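Local coordinates for protein alpha-amylase (Eisenia fetida, PDB 6M4K) that probably hydrolyses internal alpha-1,4-glucosidic linkages of polysaccharides, as a calcium- and chloride-dependent alpha-amylase of glycosyl hydrolase family 13, at residues A[342-347]-A[384-389]; A[16-21]-A[40-45]; A[21-26]-A[46-51]. One frame throughout, in Å; residues are numbered along the deposited sequence.

How the contacts relate
All three contacts gather around strand 19-22, the first of the eight-stranded parallel barrel. Contacts 2 and 3 follow one another along its pairing with strand 44-47 and share H21; their centres lie about 14 Å apart. Contact 1 lies beyond the other edge, where strand 339-344 closes the barrel: L342 N probably bonds to I19 O, and L342 O to H21 N. Its centre is about 12 Å from that of contact 2 and about 14 Å from that of contact 3, where the rings of Y346 and F23 meet. Contact 3 and the S344-N347 end of contact 1 lie at the C-terminal end of the barrel strands, where TIM-barrel active sites are found; contact 2 lies toward the N-terminal end. None includes a calcium ligand.

Contact 1. Residues A[342-347]-A[384-389]; sequences LMSSYN and CEHRWR
S344, the last residue of strand 339-344, draws level with E385 at the start of a short 3-10 segment, their CA atoms 5.2 Å apart, and the chain beyond it passes the E385 carboxylate. Both oxygens of that group are used by S345. The backbone N of S345 donates to OE1 of E385 at 2.8 Å, from the syn side and 17° out of the carboxylate plane. The hydroxyl OG of S345 gives a shorter bond, 2.6 Å, to the syn lone pair of E385 OE2, and is also hydrogen-bonded to Q305 NE2. The bend at chi2 (94°) brings the carboxylate alongside S345, where it meets both donors. On the neighbouring residue, S344 OG approaches the edge of the H386 ring near its plane and hydrogen-bonds to ND1 at 2.8 Å, while NE2 of H386 is held by E33. A water joins S344 OG, S345 O and C384 N, and C384 itself is tied to C377 by a disulfide. The three direct hydrogen bonds and the water join the loop before helix 389-401 to the end of the last barrel strand. Two donors from a single residue fix the rotation of the buried E385 carboxylate and would be expected to stabilise its ionised form.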
loop_
_atom_site.group_PDB
_atom_site.type_symbol
_atom_site.label_atom_id
_atom_site.label_comp_id
_atom_site.label_asym_id
_atom_site.label_seq_id
_atom_site.Cartn_x
_atom_site.Cartn_y
_atom_site.Cartn_z
ATOM N N LEU A 342 0.627 -4.812 -0.912
ATOM C CA LEU A 342 0.282 -5.483 0.340
ATOM C C LEU A 342 0.842 -4.703 1.522
ATOM O O LEU A 342 2.023 -4.341 1.534
ATOM C CB LEU A 342 0.869 -6.896 0.384
ATOM C CG LEU A 342 0.573 -7.848 -0.772
ATOM C CD1 LEU A 342 1.022 -9.261 -0.427
ATOM C CD2 LEU A 342 -0.898 -7.845 -1.122
ATOM N N MET A 343 -0.001 -4.464 2.516
ATOM C CA MET A 343 0.464 -3.909 3.776
ATOM C C MET A 343 1.309 -4.937 4.525
ATOM O O MET A 343 1.057 -6.144 4.467
ATOM C CB MET A 343 -0.764 -3.552 4.620
ATOM C CG MET A 343 -0.460 -2.953 5.985
ATOM S SD MET A 343 0.433 -1.408 5.785
ATOM C CE MET A 343 0.833 -1.083 7.507
ATOM N N SER A 344 2.326 -4.455 5.231
ATOM C CA SER A 344 3.077 -5.279 6.173
ATOM C C SER A 344 3.167 -4.513 7.484
ATOM O O SER A 344 3.721 -3.409 7.525
ATOM C CB SER A 344 4.466 -5.645 5.640
ATOM O OG SER A 344 4.995 -6.736 6.380
ATOM N N SER A 345 2.605 -5.098 8.545
ATOM C CA SER A 345 2.250 -4.362 9.753
ATOM C C SER A 345 3.068 -4.780 10.968
ATOM O O SER A 345 3.726 -5.825 10.994
ATOM C CB SER A 345 0.781 -4.610 10.102
ATOM O OG SER A 345 -0.052 -4.390 8.982
ATOM N N TYR A 346 2.944 -3.959 12.010
ATOM C CA TYR A 346 3.336 -4.366 13.346
ATOM C C TYR A 346 2.111 -4.405 14.255
ATOM O O TYR A 346 1.104 -3.738 14.020
ATOM C CB TYR A 346 4.426 -3.451 13.915
ATOM C CG TYR A 346 4.075 -1.978 14.062
ATOM C CD1 TYR A 346 3.302 -1.539 15.135
ATOM C CD2 TYR A 346 4.549 -1.022 13.161
ATOM C CE1 TYR A 346 3.000 -0.206 15.299
ATOM C CE2 TYR A 346 4.254 0.321 13.321
ATOM C CZ TYR A 346 3.482 0.731 14.395
ATOM O OH TYR A 346 3.212 2.063 14.560
ATOM N N ASN A 347 2.225 -5.190 15.324
ATOM C CA ASN A 347 1.174 -5.287 16.326
ATOM C C ASN A 347 1.245 -4.108 17.287
ATOM O O ASN A 347 2.312 -3.554 17.553
ATOM C CB ASN A 347 1.344 -6.601 17.092
ATOM C CG ASN A 347 0.060 -7.079 17.742
ATOM O OD1 ASN A 347 -1.000 -6.488 17.579
ATOM N ND2 ASN A 347 0.159 -8.182 18.477
ATOM N N CYS A 384 4.231 -9.230 9.449
ATOM C CA CYS A 384 4.842 -9.755 8.221
ATOM C C CYS A 384 3.842 -10.447 7.295
ATOM O O CYS A 384 4.068 -11.567 6.841
ATOM C CB CYS A 384 6.015 -10.681 8.532
ATOM S SG CYS A 384 7.374 -9.873 9.383
ATOM N N GLU A 385 2.726 -9.763 7.012
ATOM C CA GLU A 385 1.706 -10.323 6.122
ATOM C C GLU A 385 2.292 -10.806 4.801
ATOM O O GLU A 385 1.819 -11.788 4.224
ATOM C CB GLU A 385 0.628 -9.271 5.818
ATOM C CG GLU A 385 -0.258 -8.870 6.994
ATOM C CD GLU A 385 0.237 -7.638 7.722
ATOM O OE1 GLU A 385 1.448 -7.542 8.012
ATOM O OE2 GLU A 385 -0.595 -6.757 8.000
ATOM N N HIS A 386 3.288 -10.093 4.274
ATOM C CA HIS A 386 3.854 -10.461 2.981
ATOM C C HIS A 386 4.572 -11.801 3.029
ATOM O O HIS A 386 4.781 -12.416 1.978
ATOM C CB HIS A 386 4.807 -9.364 2.504
ATOM C CG HIS A 386 6.033 -9.237 3.341
ATOM N ND1 HIS A 386 6.023 -8.684 4.605
ATOM C CD2 HIS A 386 7.308 -9.624 3.104
ATOM C CE1 HIS A 386 7.245 -8.725 5.104
ATOM N NE2 HIS A 386 8.043 -9.294 4.214
ATOM N N ARG A 387 4.943 -12.263 4.229
ATOM C CA ARG A 387 5.531 -13.580 4.436
ATOM C C ARG A 387 4.517 -14.660 4.798
ATOM O O ARG A 387 4.919 -15.810 5.019
ATOM C CB ARG A 387 6.614 -13.524 5.519
ATOM C CG ARG A 387 7.895 -12.792 5.147
ATOM C CD ARG A 387 9.058 -13.414 5.904
ATOM N NE ARG A 387 10.330 -12.735 5.705
ATOM C CZ ARG A 387 11.499 -13.302 5.982
ATOM N NH1 ARG A 387 11.530 -14.547 6.445
ATOM N NH2 ARG A 387 12.633 -12.643 5.786
ATOM N N TRP A 388 3.227 -14.344 4.887
ATOM C CA TRP A 388 2.234 -15.391 5.094
ATOM C C TRP A 388 2.130 -16.231 3.831
ATOM O O TRP A 388 2.067 -15.692 2.723
ATOM C CB TRP A 388 0.865 -14.782 5.381
ATOM C CG TRP A 388 0.735 -13.994 6.659
ATOM C CD1 TRP A 388 1.719 -13.671 7.546
ATOM C CD2 TRP A 388 -0.472 -13.426 7.175
ATOM N NE1 TRP A 388 1.195 -12.934 8.594
ATOM C CE2 TRP A 388 -0.152 -12.774 8.383
ATOM C CE3 TRP A 388 -1.798 -13.412 6.731
ATOM C CZ2 TRP A 388 -1.112 -12.125 9.154
ATOM C CZ3 TRP A 388 -2.747 -12.759 7.493
ATOM C CH2 TRP A 388 -2.398 -12.124 8.691
ATOM N N ARG A 389 2.072 -17.557 3.995
ATOM C CA ARG A 389 2.010 -18.435 2.831
ATOM C C ARG A 389 0.815 -18.105 1.946
ATOM O O ARG A 389 0.913 -18.143 0.712
ATOM C CB ARG A 389 1.963 -19.909 3.263
ATOM C CG ARG A 389 1.935 -20.905 2.093
ATOM C CD ARG A 389 1.654 -22.332 2.579
ATOM N NE ARG A 389 0.297 -22.380 3.103
ATOM C CZ ARG A 389 -0.025 -22.365 4.389
ATOM N NH1 ARG A 389 0.914 -22.368 5.331
ATOM N NH2 ARG A 389 -1.312 -22.349 4.724
HETATM O O HOH W 1 5.719 -6.586 9.174
#

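Contact 2. Residues A[16-21]-A[40-45]; sequences RDVIVH and HNYCGV
Two buried backbone atoms, the N of G44 and the O of Y42, have no partner in the model, although hydrogen bonds surround them. V18 O accepts from C43 N at 2.8 Å rather than from G44 N. Further along, V20 pairs in parallel with V45: V20 N donates to G44 O at 3.0 Å, and V45 CA makes a CA-H...O contact with V20 O at 3.2 Å. The ring of Y42 lies against V18 and V20. CG2 of V20 presses obliquely on its CD1 at 3.4 Å, a close approach for apolar carbons, while CG1 of V18 lies beside the ring, 4.0 Å from Y42 CE1. At the far end R16, extended from CG to NE, crosses N41 at about a right angle. Its NE donates to N41 OD1 at 3.1 Å, nearly within the guanidinium plane, and its NH1 is held by L94 O. A second link passes through a water between V18 N and N41 O. N41, with positive phi (60°), is the C-prime residue of the Schellman motif that ends helix 27-39, and C43 is disulfide-bonded to C12. Strand 19-22, this helix and strand 44-47 form the first beta-alpha-beta crossover of a TIM barrel, the catalytic fold of family 13 hydrolases.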
loop_
_atom_site.group_PDB
_atom_site.type_symbol
_atom_site.label_atom_id
_atom_site.label_comp_id
_atom_site.label_asym_id
_atom_site.label_seq_id
_atom_site.Cartn_x
_atom_site.Cartn_y
_atom_site.Cartn_z
ATOM N N ARG A 16 7.810 -10.194 -11.781
ATOM C CA ARG A 16 7.532 -9.516 -10.521
ATOM C C ARG A 16 6.598 -8.341 -10.771
ATOM O O ARG A 16 6.666 -7.684 -11.815
ATOM C CB ARG A 16 8.824 -9.008 -9.877
ATOM C CG ARG A 16 9.844 -10.100 -9.728
ATOM C CD ARG A 16 11.100 -9.640 -9.041
ATOM N NE ARG A 16 12.075 -10.725 -8.987
ATOM C CZ ARG A 16 13.350 -10.590 -8.635
ATOM N NH1 ARG A 16 13.829 -9.399 -8.286
ATOM N NH2 ARG A 16 14.147 -11.652 -8.622
ATOM N N ASP A 17 5.735 -8.058 -9.792
ATOM C CA ASP A 17 4.723 -7.024 -9.978
ATOM C C ASP A 17 4.237 -6.403 -8.664
ATOM O O ASP A 17 4.053 -5.188 -8.577
ATOM C CB ASP A 17 3.547 -7.635 -10.762
ATOM C CG ASP A 17 2.553 -6.607 -11.242
ATOM O OD1 ASP A 17 2.971 -5.588 -11.843
ATOM O OD2 ASP A 17 1.339 -6.816 -11.041
ATOM N N VAL A 18 3.992 -7.223 -7.645
ATOM C CA VAL A 18 3.329 -6.773 -6.420
ATOM C C VAL A 18 4.333 -6.044 -5.539
ATOM O O VAL A 18 5.497 -6.437 -5.448
ATOM C CB VAL A 18 2.721 -7.996 -5.707
ATOM C CG1 VAL A 18 2.144 -7.610 -4.350
ATOM C CG2 VAL A 18 1.656 -8.637 -6.570
ATOM N N ILE A 19 3.891 -4.982 -4.880
ATOM C CA ILE A 19 4.765 -4.260 -3.961
ATOM C C ILE A 19 4.254 -4.402 -2.524
ATOM O O ILE A 19 3.114 -4.812 -2.277
ATOM C CB ILE A 19 4.956 -2.794 -4.379
ATOM C CG1 ILE A 19 3.633 -2.050 -4.302
ATOM C CG2 ILE A 19 5.534 -2.735 -5.814
ATOM C CD1 ILE A 19 3.781 -0.544 -4.465
ATOM N N VAL A 20 5.132 -4.094 -1.567
ATOM C CA VAL A 20 4.859 -4.299 -0.145
ATOM C C VAL A 20 5.202 -3.026 0.616
ATOM O O VAL A 20 6.279 -2.455 0.424
ATOM C CB VAL A 20 5.670 -5.479 0.429
ATOM C CG1 VAL A 20 5.373 -5.648 1.924
ATOM C CG2 VAL A 20 5.393 -6.752 -0.328
ATOM N N HIS A 21 4.321 -2.608 1.518
ATOM C CA HIS A 21 4.625 -1.489 2.403
ATOM C C HIS A 21 5.254 -2.042 3.676
ATOM O O HIS A 21 4.557 -2.629 4.509
ATOM C CB HIS A 21 3.353 -0.737 2.749
ATOM C CG HIS A 21 3.591 0.491 3.563
ATOM N ND1 HIS A 21 2.573 1.145 4.219
ATOM C CD2 HIS A 21 4.715 1.208 3.789
ATOM C CE1 HIS A 21 3.065 2.208 4.832
ATOM N NE2 HIS A 21 4.363 2.268 4.586
ATOM N N HIS A 40 10.759 -14.475 -3.672
ATOM C CA HIS A 40 9.322 -14.661 -3.775
ATOM C C HIS A 40 8.701 -13.784 -4.846
ATOM O O HIS A 40 7.470 -13.707 -4.952
ATOM C CB HIS A 40 8.666 -14.468 -2.409
ATOM C CG HIS A 40 9.039 -15.541 -1.441
ATOM N ND1 HIS A 40 10.244 -15.548 -0.774
ATOM C CD2 HIS A 40 8.404 -16.684 -1.087
ATOM C CE1 HIS A 40 10.323 -16.634 -0.023
ATOM N NE2 HIS A 40 9.219 -17.338 -0.195
ATOM N N ASN A 41 9.534 -13.139 -5.654
ATOM C CA ASN A 41 9.082 -12.439 -6.852
ATOM C C ASN A 41 8.087 -11.320 -6.554
ATOM O O ASN A 41 7.121 -11.103 -7.287
ATOM C CB ASN A 41 8.628 -13.410 -7.937
ATOM C CG ASN A 41 9.801 -14.137 -8.532
ATOM O OD1 ASN A 41 10.709 -13.505 -9.060
ATOM N ND2 ASN A 41 9.840 -15.445 -8.378
ATOM N N TYR A 42 8.363 -10.582 -5.484
ATOM C CA TYR A 42 7.781 -9.265 -5.293
ATOM C C TYR A 42 8.629 -8.240 -6.044
ATOM O O TYR A 42 9.838 -8.414 -6.208
ATOM C CB TYR A 42 7.796 -8.911 -3.809
ATOM C CG TYR A 42 6.769 -9.626 -2.953
ATOM C CD1 TYR A 42 5.508 -9.081 -2.764
ATOM C CD2 TYR A 42 7.068 -10.820 -2.306
ATOM C CE1 TYR A 42 4.567 -9.686 -1.937
ATOM C CE2 TYR A 42 6.123 -11.444 -1.477
ATOM C CZ TYR A 42 4.883 -10.865 -1.311
ATOM O OH TYR A 42 3.926 -11.441 -0.493
ATOM N N CYS A 43 7.989 -7.160 -6.495
ATOM C CA CYS A 43 8.696 -6.173 -7.314
ATOM C C CYS A 43 9.371 -5.061 -6.525
ATOM O O CYS A 43 10.365 -4.498 -7.010
ATOM C CB CYS A 43 7.725 -5.516 -8.293
ATOM S SG CYS A 43 8.409 -4.086 -9.240
ATOM N N GLY A 44 8.852 -4.687 -5.362
ATOM C CA GLY A 44 9.384 -3.503 -4.715
ATOM C C GLY A 44 8.738 -3.254 -3.370
ATOM O O GLY A 44 7.805 -3.952 -2.955
ATOM N N VAL A 45 9.230 -2.205 -2.716
ATOM C CA VAL A 45 8.929 -1.897 -1.318
ATOM C C VAL A 45 8.622 -0.418 -1.196
ATOM O O VAL A 45 9.413 0.417 -1.642
ATOM C CB VAL A 45 10.130 -2.220 -0.409
ATOM C CG1 VAL A 45 9.868 -1.741 1.024
ATOM C CG2 VAL A 45 10.413 -3.691 -0.436
HETATM O O HOH W 2 13.649 -14.707 -7.874
HETATM O O HOH W 3 4.726 -9.954 -7.944
#

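Contact 3. Residues A[21-26]-A[46-51]; sequences HLFEWK and QVSPPN. With SO4 (sulfate ion), chain G.
H21 and Q46 pair in parallel register and make the tightly packed part of this contact. NE2 of Q46 sits 3.3 Å above the H21 ring plane, over its centre, the amide tilted 38° to the ring. CB of F23 covers the opposite face, so the histidine is sandwiched. A chi1 of -175° places CG of H21 anti to its backbone N and turns the ring toward Q46, whose O meets the ring edge at CD2, in plane, at 3.3 Å. That same oxygen accepts a hydrogen bond from L22 N at 3.2 Å. OE1 of Q46 is hydrogen-bonded to Y234 and R341, which settles the rotation of the amide and leaves NE2 as the atom over the ring.

Beyond L22 the strands part, and the contact becomes looser. The chain folds into a type II turn from L22 to W25, and its link to the other segment narrows to S48. OG of S48 receives the backbone N of E24 at 2.9 Å, while the carboxylate of E24 is paired with R66. A water fills in for direct bonds, donating to L22 O and W25 O and accepting from S48 N. On the partly exposed side, NZ of K26 donates to a sulfate oxygen, O3, at 2.8 Å, and also pairs with D374. The sulfate, probably from the crystallisation liquor, is hydrogen-bonded to T28 OG1 as well.

The contact spans the C-terminal ends of strands 19-22 and 44-47 and the loops that follow them, the end at which TIM-barrel enzymes carry their active site. M343 of strand 339-344 packs on H21 and F23, and D101 of strand 97-102 touches Q46, while W25 and V47 lean on helix 27-39, which begins just after K26.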
loop_
_atom_site.group_PDB
_atom_site.type_symbol
_atom_site.label_atom_id
_atom_site.label_comp_id
_atom_site.label_asym_id
_atom_site.label_seq_id
_atom_site.Cartn_x
_atom_site.Cartn_y
_atom_site.Cartn_z
ATOM N N HIS A 21 4.321 -2.608 1.518
ATOM C CA HIS A 21 4.625 -1.489 2.403
ATOM C C HIS A 21 5.254 -2.042 3.676
ATOM O O HIS A 21 4.557 -2.629 4.509
ATOM C CB HIS A 21 3.353 -0.737 2.749
ATOM C CG HIS A 21 3.591 0.491 3.563
ATOM N ND1 HIS A 21 2.573 1.145 4.219
ATOM C CD2 HIS A 21 4.715 1.208 3.789
ATOM C CE1 HIS A 21 3.065 2.208 4.832
ATOM N NE2 HIS A 21 4.363 2.268 4.586
ATOM N N LEU A 22 6.573 -1.890 3.812
ATOM C CA LEU A 22 7.272 -2.351 5.016
ATOM C C LEU A 22 7.238 -1.211 6.042
ATOM O O LEU A 22 8.208 -0.487 6.271
ATOM C CB LEU A 22 8.674 -2.837 4.667
ATOM C CG LEU A 22 8.734 -4.075 3.769
ATOM C CD1 LEU A 22 10.187 -4.448 3.479
ATOM C CD2 LEU A 22 8.012 -5.254 4.402
ATOM N N PHE A 23 6.064 -1.063 6.656
ATOM C CA PHE A 23 5.729 0.101 7.473
ATOM C C PHE A 23 6.616 0.160 8.718
ATOM O O PHE A 23 6.635 -0.778 9.527
ATOM C CB PHE A 23 4.251 -0.030 7.848
ATOM C CG PHE A 23 3.725 1.033 8.778
ATOM C CD1 PHE A 23 3.836 2.383 8.482
ATOM C CD2 PHE A 23 3.043 0.660 9.938
ATOM C CE1 PHE A 23 3.302 3.355 9.331
ATOM C CE2 PHE A 23 2.508 1.629 10.791
ATOM C CZ PHE A 23 2.646 2.965 10.494
ATOM N N GLU A 24 7.369 1.251 8.854
ATOM C CA GLU A 24 8.268 1.506 9.979
ATOM C C GLU A 24 9.437 0.531 10.067
ATOM O O GLU A 24 10.163 0.536 11.077
ATOM C CB GLU A 24 7.539 1.613 11.327
ATOM C CG GLU A 24 6.698 2.870 11.492
ATOM C CD GLU A 24 7.481 4.073 12.002
ATOM O OE1 GLU A 24 8.732 4.038 12.041
ATOM O OE2 GLU A 24 6.835 5.065 12.378
ATOM N N TRP A 25 9.685 -0.281 9.045
ATOM C CA TRP A 25 10.893 -1.097 9.052
ATOM C C TRP A 25 12.137 -0.219 8.928
ATOM O O TRP A 25 12.158 0.772 8.171
ATOM C CB TRP A 25 10.887 -2.104 7.904
ATOM C CG TRP A 25 9.943 -3.262 8.075
ATOM C CD1 TRP A 25 8.660 -3.236 8.578
ATOM C CD2 TRP A 25 10.202 -4.626 7.722
ATOM N NE1 TRP A 25 8.117 -4.504 8.548
ATOM C CE2 TRP A 25 9.050 -5.374 8.043
ATOM C CE3 TRP A 25 11.303 -5.293 7.169
ATOM C CZ2 TRP A 25 8.972 -6.751 7.830
ATOM C CZ3 TRP A 25 11.221 -6.659 6.968
ATOM C CH2 TRP A 25 10.068 -7.368 7.287
ATOM N N LYS A 26 13.190 -0.608 9.648
ATOM C CA LYS A 26 14.493 0.034 9.518
ATOM C C LYS A 26 15.150 -0.329 8.186
ATOM O O LYS A 26 14.891 -1.385 7.600
ATOM C CB LYS A 26 15.430 -0.407 10.647
ATOM C CG LYS A 26 15.049 0.114 12.026
ATOM C CD LYS A 26 16.099 -0.255 13.079
ATOM C CE LYS A 26 16.180 -1.757 13.282
ATOM N NZ LYS A 26 16.998 -2.063 14.503
ATOM N N GLN A 46 7.497 -0.089 -0.567
ATOM C CA GLN A 46 7.244 1.275 -0.132
ATOM C C GLN A 46 7.838 1.455 1.259
ATOM O O GLN A 46 7.526 0.684 2.174
ATOM C CB GLN A 46 5.745 1.534 -0.065
ATOM C CG GLN A 46 5.376 2.949 0.296
ATOM C CD GLN A 46 3.896 3.112 0.436
ATOM O OE1 GLN A 46 3.143 2.801 -0.492
ATOM N NE2 GLN A 46 3.445 3.580 1.599
ATOM N N VAL A 47 8.691 2.460 1.420
ATOM C CA VAL A 47 9.391 2.710 2.678
ATOM C C VAL A 47 8.787 3.928 3.365
ATOM O O VAL A 47 8.318 4.872 2.717
ATOM C CB VAL A 47 10.909 2.883 2.458
ATOM C CG1 VAL A 47 11.496 1.660 1.785
ATOM C CG2 VAL A 47 11.228 4.166 1.674
ATOM N N SER A 48 8.827 3.915 4.704
ATOM C CA SER A 48 8.304 5.018 5.500
ATOM C C SER A 48 9.094 6.300 5.216
ATOM O O SER A 48 10.235 6.240 4.743
ATOM C CB SER A 48 8.402 4.661 6.988
ATOM O OG SER A 48 7.400 3.724 7.358
ATOM N N PRO A 49 8.516 7.474 5.501
ATOM C CA PRO A 49 9.192 8.743 5.151
ATOM C C PRO A 49 10.625 8.754 5.649
ATOM O O PRO A 49 10.874 8.546 6.845
ATOM C CB PRO A 49 8.324 9.806 5.845
ATOM C CG PRO A 49 6.936 9.198 5.814
ATOM C CD PRO A 49 7.168 7.718 6.054
ATOM N N PRO A 50 11.599 8.949 4.754
ATOM C CA PRO A 50 13.008 8.788 5.126
ATOM C C PRO A 50 13.703 10.107 5.416
ATOM O O PRO A 50 14.880 10.106 5.796
ATOM C CB PRO A 50 13.601 8.140 3.872
ATOM C CG PRO A 50 12.829 8.814 2.771
ATOM C CD PRO A 50 11.418 8.918 3.289
ATOM N N ASN A 51 13.022 11.227 5.186
ATOM C CA ASN A 51 13.594 12.535 5.460
ATOM C C ASN A 51 13.528 12.833 6.959
ATOM O O ASN A 51 12.880 12.122 7.737
ATOM C CB ASN A 51 12.820 13.609 4.708
ATOM C CG ASN A 51 11.385 13.649 5.131
ATOM O OD1 ASN A 51 10.629 12.720 4.846
ATOM N ND2 ASN A 51 10.995 14.692 5.845
HETATM S S SO4 G . 20.134 -0.534 12.987
HETATM O O1 SO4 G . 19.791 0.827 12.610
HETATM O O2 SO4 G . 19.538 -1.426 12.007
HETATM O O3 SO4 G . 19.547 -0.841 14.289
HETATM O O4 SO4 G . 21.588 -0.689 13.013
HETATM O O HOH W 4 10.047 1.714 6.233
#